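Local coordinates for protein succinyl-CoA ligase (ADP-forming) subunit alpha (Methanosaeta concilii, PDB 6HXI) that belongs to the succinyl-CoA ligase alpha-subunit family, carries a citrate synthase-like C-terminal region and binds coenzyme A, at residues G452-A464 with F474-I488. Numbering follows the deposited sequence.
With COA (coenzyme A), chain G.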
loop_
_atom_site.group_PDB
_atom_site.type_symbol
_atom_site.label_atom_id
_atom_site.label_comp_id
_atom_site.label_asym_id
_atom_site.label_seq_id
_atom_site.Cartn_x
_atom_site.Cartn_y
_atom_site.Cartn_z
ATOM N N GLY B 452 -5.399 -16.575 -2.350
ATOM C CA GLY B 452 -4.298 -17.537 -2.330
ATOM C C GLY B 452 -4.610 -18.983 -2.641
ATOM O O GLY B 452 -3.708 -19.739 -3.003
ATOM N N ALA B 453 -5.864 -19.392 -2.526
ATOM C CA ALA B 453 -6.247 -20.788 -2.800
ATOM C C ALA B 453 -6.079 -21.132 -4.285
ATOM O O ALA B 453 -6.027 -22.315 -4.611
ATOM C CB ALA B 453 -7.686 -21.052 -2.364
ATOM N N ILE B 454 -5.949 -20.084 -5.167
ATOM C CA ILE B 454 -5.783 -20.253 -6.619
ATOM C C ILE B 454 -4.455 -20.899 -6.877
ATOM O O ILE B 454 -4.421 -21.931 -7.540
ATOM C CB ILE B 454 -5.949 -18.956 -7.449
ATOM C CG1 ILE B 454 -7.306 -18.300 -7.174
ATOM C CG2 ILE B 454 -5.774 -19.274 -8.960
ATOM C CD1 ILE B 454 -7.552 -16.942 -7.887
ATOM N N ASP B 455 -3.410 -20.336 -6.276
ATOM C CA ASP B 455 -2.010 -20.811 -6.370
ATOM C C ASP B 455 -1.847 -22.165 -5.693
ATOM O O ASP B 455 -1.203 -23.001 -6.264
ATOM C CB ASP B 455 -1.087 -19.843 -5.644
ATOM C CG ASP B 455 -0.163 -19.120 -6.591
ATOM O OD1 ASP B 455 -0.075 -19.553 -7.732
ATOM O OD2 ASP B 455 0.450 -18.136 -6.174
ATOM N N ASP B 456 -2.381 -22.314 -4.484
ATOM C CA ASP B 456 -2.287 -23.554 -3.705
ATOM C C ASP B 456 -2.907 -24.686 -4.461
ATOM O O ASP B 456 -2.306 -25.750 -4.451
ATOM C CB ASP B 456 -2.983 -23.467 -2.338
ATOM C CG ASP B 456 -2.430 -22.526 -1.305
ATOM O OD1 ASP B 456 -1.257 -22.114 -1.444
ATOM O OD2 ASP B 456 -3.169 -22.217 -0.325
ATOM N N ALA B 457 -4.091 -24.469 -5.114
ATOM C CA ALA B 457 -4.776 -25.512 -5.896
ATOM C C ALA B 457 -3.943 -25.900 -7.092
ATOM O O ALA B 457 -3.730 -27.094 -7.302
ATOM C CB ALA B 457 -6.156 -25.066 -6.355
ATOM N N ALA B 458 -3.442 -24.912 -7.852
ATOM C CA ALA B 458 -2.557 -25.188 -8.981
ATOM C C ALA B 458 -1.349 -26.049 -8.521
ATOM O O ALA B 458 -1.109 -27.088 -9.101
ATOM C CB ALA B 458 -2.100 -23.887 -9.630
ATOM N N ARG B 459 -0.698 -25.647 -7.435
ATOM C CA ARG B 459 0.467 -26.270 -6.811
ATOM C C ARG B 459 0.210 -27.717 -6.400
ATOM O O ARG B 459 0.890 -28.619 -6.884
ATOM C CB ARG B 459 0.840 -25.433 -5.573
ATOM C CG ARG B 459 2.237 -25.633 -5.011
ATOM C CD ARG B 459 2.874 -24.302 -4.606
ATOM N NE ARG B 459 1.954 -23.379 -3.931
ATOM C CZ ARG B 459 2.061 -22.058 -3.965
ATOM N NH1 ARG B 459 1.198 -21.300 -3.304
ATOM N NH2 ARG B 459 3.044 -21.482 -4.645
ATOM N N GLU B 460 -0.789 -27.930 -5.521
ATOM C CA GLU B 460 -1.154 -29.227 -4.962
ATOM C C GLU B 460 -1.669 -30.219 -5.971
ATOM O O GLU B 460 -1.251 -31.386 -5.917
ATOM C CB GLU B 460 -2.139 -29.085 -3.775
ATOM C CG GLU B 460 -1.473 -28.542 -2.506
ATOM C CD GLU B 460 -0.106 -29.092 -2.123
ATOM O OE1 GLU B 460 0.799 -28.284 -1.810
ATOM O OE2 GLU B 460 0.058 -30.333 -2.123
ATOM N N PHE B 461 -2.585 -29.789 -6.872
ATOM C CA PHE B 461 -3.118 -30.682 -7.911
ATOM C C PHE B 461 -2.033 -31.064 -8.920
ATOM O O PHE B 461 -1.946 -32.227 -9.282
ATOM C CB PHE B 461 -4.362 -30.091 -8.599
ATOM C CG PHE B 461 -5.642 -30.242 -7.802
ATOM C CD1 PHE B 461 -5.920 -29.396 -6.730
ATOM C CD2 PHE B 461 -6.539 -31.261 -8.083
ATOM C CE1 PHE B 461 -7.097 -29.549 -5.986
ATOM C CE2 PHE B 461 -7.723 -31.402 -7.337
ATOM C CZ PHE B 461 -7.999 -30.538 -6.312
ATOM N N LYS B 462 -1.193 -30.101 -9.355
ATOM C CA LYS B 462 -0.122 -30.373 -10.328
ATOM C C LYS B 462 0.841 -31.454 -9.769
ATOM O O LYS B 462 1.130 -32.427 -10.452
ATOM C CB LYS B 462 0.642 -29.081 -10.692
ATOM C CG LYS B 462 1.431 -29.182 -11.967
ATOM C CD LYS B 462 2.602 -28.225 -12.040
ATOM C CE LYS B 462 3.346 -28.537 -13.314
ATOM N NZ LYS B 462 4.821 -28.528 -13.153
ATOM N N ARG B 463 1.291 -31.288 -8.523
ATOM C CA ARG B 463 2.199 -32.209 -7.837
ATOM C C ARG B 463 1.600 -33.627 -7.743
ATOM O O ARG B 463 2.240 -34.579 -8.171
ATOM C CB ARG B 463 2.580 -31.645 -6.453
ATOM C CG ARG B 463 3.429 -32.589 -5.602
ATOM C CD ARG B 463 3.415 -32.229 -4.127
ATOM N NE ARG B 463 2.061 -32.182 -3.560
ATOM C CZ ARG B 463 1.386 -33.232 -3.099
ATOM N NH1 ARG B 463 1.921 -34.447 -3.137
ATOM N NH2 ARG B 463 0.165 -33.076 -2.605
ATOM N N ALA B 464 0.370 -33.762 -7.274
ATOM C CA ALA B 464 -0.283 -35.057 -7.158
ATOM C C ALA B 464 -0.320 -35.784 -8.489
ATOM O O ALA B 464 0.140 -36.917 -8.575
ATOM C CB ALA B 464 -1.692 -34.890 -6.602
ATOM N N PHE B 474 -4.148 -39.069 -3.270
ATOM C CA PHE B 474 -4.008 -37.634 -3.017
ATOM C C PHE B 474 -4.994 -37.215 -1.934
ATOM O O PHE B 474 -4.591 -36.578 -0.955
ATOM C CB PHE B 474 -4.230 -36.819 -4.312
ATOM C CG PHE B 474 -4.331 -35.307 -4.165
ATOM C CD1 PHE B 474 -3.361 -34.588 -3.460
ATOM C CD2 PHE B 474 -5.341 -34.596 -4.810
ATOM C CE1 PHE B 474 -3.405 -33.192 -3.400
ATOM C CE2 PHE B 474 -5.391 -33.204 -4.733
ATOM C CZ PHE B 474 -4.408 -32.511 -4.040
ATOM N N VAL B 475 -6.277 -37.617 -2.086
ATOM C CA VAL B 475 -7.338 -37.338 -1.105
ATOM C C VAL B 475 -6.904 -37.905 0.259
ATOM O O VAL B 475 -6.889 -37.162 1.238
ATOM C CB VAL B 475 -8.730 -37.830 -1.604
ATOM C CG1 VAL B 475 -9.803 -37.756 -0.513
ATOM C CG2 VAL B 475 -9.169 -37.050 -2.840
ATOM N N GLY B 476 -6.433 -39.158 0.269
ATOM C CA GLY B 476 -5.934 -39.834 1.467
ATOM C C GLY B 476 -4.734 -39.166 2.123
ATOM O O GLY B 476 -4.743 -38.951 3.330
ATOM N N GLU B 477 -3.693 -38.821 1.337
ATOM C CA GLU B 477 -2.475 -38.151 1.824
ATOM C C GLU B 477 -2.792 -36.808 2.527
ATOM O O GLU B 477 -2.268 -36.528 3.610
ATOM C CB GLU B 477 -1.475 -37.930 0.651
ATOM C CG GLU B 477 -0.238 -37.125 1.027
ATOM C CD GLU B 477 0.539 -36.493 -0.109
ATOM O OE1 GLU B 477 0.607 -35.244 -0.155
ATOM O OE2 GLU B 477 1.133 -37.245 -0.914
ATOM N N MET B 478 -3.643 -35.979 1.893
ATOM C CA MET B 478 -4.036 -34.664 2.405
ATOM C C MET B 478 -4.796 -34.767 3.721
ATOM O O MET B 478 -4.589 -33.940 4.606
ATOM C CB MET B 478 -4.836 -33.897 1.358
ATOM C CG MET B 478 -4.013 -33.522 0.144
ATOM S SD MET B 478 -2.689 -32.328 0.471
ATOM C CE MET B 478 -3.609 -30.792 0.468
ATOM N N LYS B 479 -5.682 -35.782 3.841
ATOM C CA LYS B 479 -6.457 -36.059 5.053
ATOM C C LYS B 479 -5.498 -36.423 6.220
ATOM O O LYS B 479 -5.701 -35.921 7.327
ATOM C CB LYS B 479 -7.468 -37.185 4.795
ATOM C CG LYS B 479 -8.398 -37.482 5.976
ATOM C CD LYS B 479 -9.098 -38.819 5.793
ATOM C CE LYS B 479 -9.618 -39.367 7.092
ATOM N NZ LYS B 479 -10.602 -40.462 6.844
ATOM N N LYS B 480 -4.446 -37.254 5.952
ATOM C CA LYS B 480 -3.439 -37.705 6.938
ATOM C C LYS B 480 -2.653 -36.550 7.516
ATOM O O LYS B 480 -2.407 -36.528 8.722
ATOM C CB LYS B 480 -2.476 -38.731 6.327
ATOM C CG LYS B 480 -1.732 -39.581 7.368
ATOM C CD LYS B 480 -0.960 -40.740 6.715
ATOM C CE LYS B 480 -0.611 -41.860 7.671
ATOM N NZ LYS B 480 0.073 -42.988 6.980
ATOM N N LYS B 481 -2.296 -35.570 6.661
ATOM C CA LYS B 481 -1.549 -34.369 7.030
ATOM C C LYS B 481 -2.446 -33.333 7.694
ATOM O O LYS B 481 -1.940 -32.325 8.176
ATOM C CB LYS B 481 -0.880 -33.768 5.773
ATOM C CG LYS B 481 0.270 -34.611 5.217
ATOM C CD LYS B 481 0.405 -34.509 3.691
ATOM C CE LYS B 481 1.364 -33.443 3.212
ATOM N NZ LYS B 481 1.382 -33.332 1.726
ATOM N N GLY B 482 -3.758 -33.571 7.692
ATOM C CA GLY B 482 -4.751 -32.651 8.246
ATOM C C GLY B 482 -4.913 -31.370 7.434
ATOM O O GLY B 482 -5.233 -30.313 7.991
ATOM N N ILE B 483 -4.689 -31.455 6.104
ATOM C CA ILE B 483 -4.779 -30.302 5.208
ATOM C C ILE B 483 -5.986 -30.440 4.307
ATOM O O ILE B 483 -6.070 -31.386 3.506
ATOM C CB ILE B 483 -3.492 -30.061 4.329
ATOM C CG1 ILE B 483 -2.145 -30.273 5.109
ATOM C CG2 ILE B 483 -3.540 -28.683 3.656
ATOM C CD1 ILE B 483 -1.669 -29.147 6.038
ATOM N N ASN B 484 -6.891 -29.461 4.375
ATOM C CA ASN B 484 -8.023 -29.436 3.474
ATOM C C ASN B 484 -7.455 -29.189 2.098
ATOM O O ASN B 484 -6.440 -28.495 1.964
ATOM C CB ASN B 484 -8.978 -28.315 3.840
ATOM C CG ASN B 484 -9.914 -28.673 4.948
ATOM O OD1 ASN B 484 -9.995 -29.818 5.388
ATOM N ND2 ASN B 484 -10.652 -27.700 5.412
ATOM N N ILE B 485 -8.059 -29.799 1.083
ATOM C CA ILE B 485 -7.559 -29.647 -0.267
ATOM C C ILE B 485 -7.882 -28.245 -0.769
ATOM O O ILE B 485 -9.061 -27.883 -0.797
ATOM C CB ILE B 485 -8.039 -30.758 -1.247
ATOM C CG1 ILE B 485 -7.584 -32.154 -0.773
ATOM C CG2 ILE B 485 -7.518 -30.453 -2.656
ATOM C CD1 ILE B 485 -8.383 -33.317 -1.407
ATOM N N PRO B 486 -6.849 -27.450 -1.149
ATOM C CA PRO B 486 -7.126 -26.107 -1.680
ATOM C C PRO B 486 -7.879 -26.215 -3.009
ATOM O O PRO B 486 -7.595 -27.120 -3.800
ATOM C CB PRO B 486 -5.736 -25.487 -1.812
ATOM C CG PRO B 486 -4.815 -26.642 -1.995
ATOM C CD PRO B 486 -5.406 -27.770 -1.202
ATOM N N GLY B 487 -8.893 -25.373 -3.184
ATOM C CA GLY B 487 -9.736 -25.381 -4.370
ATOM C C GLY B 487 -10.934 -26.301 -4.263
ATOM O O GLY B 487 -11.745 -26.383 -5.185
ATOM N N ILE B 488 -11.074 -26.969 -3.103
ATOM C CA ILE B 488 -12.173 -27.888 -2.807
ATOM C C ILE B 488 -12.991 -27.329 -1.668
ATOM O O ILE B 488 -12.415 -26.984 -0.637
ATOM C CB ILE B 488 -11.666 -29.355 -2.506
ATOM C CG1 ILE B 488 -11.173 -30.079 -3.778
ATOM C CG2 ILE B 488 -12.744 -30.231 -1.752
ATOM C CD1 ILE B 488 -12.304 -30.553 -4.857
HETATM N N1A COA G . -10.821 -30.987 1.151
HETATM C C2A COA G . -10.832 -32.306 1.370
HETATM N N3A COA G . -11.579 -33.006 2.235
HETATM C C4A COA G . -12.348 -32.193 2.977
HETATM C C5A COA G . -12.437 -30.816 2.872
HETATM C C6A COA G . -11.650 -30.201 1.878
HETATM N N6A COA G . -11.704 -28.900 1.597
HETATM N N7A COA G . -13.256 -30.301 3.865
HETATM C C8A COA G . -13.647 -31.359 4.528
HETATM N N9A COA G . -13.134 -32.539 4.052
HETATM C C1B COA G . -13.339 -33.884 4.588
HETATM C C2B COA G . -12.970 -34.073 6.054
HETATM O O2B COA G . -11.565 -34.282 6.211
HETATM C C3B COA G . -13.785 -35.328 6.384
HETATM O O3B COA G . -13.138 -36.531 5.915
HETATM P P3B COA G . -13.360 -37.968 6.570
HETATM O O7A COA G . -14.831 -38.211 6.600
HETATM O O8A COA G . -12.612 -38.922 5.710
HETATM O O9A COA G . -12.696 -37.904 7.957
HETATM C C4B COA G . -15.028 -35.210 5.492
HETATM O O4B COA G . -14.710 -34.218 4.494
HETATM C C5B COA G . -16.303 -34.841 6.206
HETATM O O5B COA G . -16.000 -33.770 7.121
HETATM P P1A COA G . -16.621 -33.737 8.633
HETATM O O1A COA G . -16.527 -32.412 9.296
HETATM O O2A COA G . -16.099 -34.879 9.491
HETATM O O3A COA G . -18.119 -34.055 8.184
HETATM P P2A COA G . -19.604 -34.055 8.757
HETATM O O4A COA G . -20.221 -32.731 8.540
HETATM O O5A COA G . -20.330 -35.120 7.969
HETATM O O6A COA G . -19.516 -34.423 10.333
HETATM C CBP COA G . -20.740 -35.979 11.758
HETATM C CCP COA G . -19.553 -35.781 10.809
HETATM C CDP COA G . -20.713 -37.430 12.260
HETATM C CEP COA G . -20.660 -35.022 12.964
HETATM C CAP COA G . -22.053 -35.704 10.973
HETATM O OAP COA G . -22.045 -36.354 9.715
HETATM C C9P COA G . -23.358 -36.018 11.694
HETATM O O9P COA G . -23.821 -35.214 12.506
HETATM N N8P COA G . -23.956 -37.180 11.384
HETATM C C7P COA G . -25.154 -37.658 12.060
HETATM C C6P COA G . -24.888 -38.919 12.838
HETATM C C5P COA G . -26.144 -39.483 13.460
HETATM O O5P COA G . -27.242 -39.308 12.935
HETATM N N4P COA G . -25.988 -40.148 14.604
HETATM C C3P COA G . -27.108 -40.660 15.383
HETATM C C2P COA G . -27.751 -39.597 16.251
HETATM S S1P COA G . -28.964 -40.478 17.273
#
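Glu-477 OE1 is held by two cations: Arg-463 NH2 reaches it across the contact in a 3.3 Å salt bridge, and Lys-481 NZ approaches from above the carboxylate plane at 2.8 Å. The same Arg-463 NH2 donates to Glu-460 OE2 at 2.8 Å, which makes the arginine the link in a four-residue network spanning both segments. Its chain leaves with CG anti to the backbone N (chi1 175°) and bends at chi3, bringing NH2 to the edge of the Phe-474 ring. That ring is a knob among Glu-460, Phe-461, Arg-463 and Ala-464. Ala-464 CB lies over one face in a CH-pi contact, 3.8 Å from the Phe-474 ring centroid, while the ring edge points at the face of Phe-461 in a T-shaped pair with planes 73° apart. Pro-486 O meets the edge of Phe-461 in plane, 3.3 Å from CE1. Ile-485 lies between Phe-461 and the adenine of coenzyme A, CG2 packing against CE1 and CZ of the ring, CG1 and CD1 against the base; Ser-89 and Arg-91 of the second subunit also bond to coenzyme A. The axes of 453-464 and 474-480 run at 125° to each other, with helix 517-530 against Phe-474 and helix 540-555 against Phe-461.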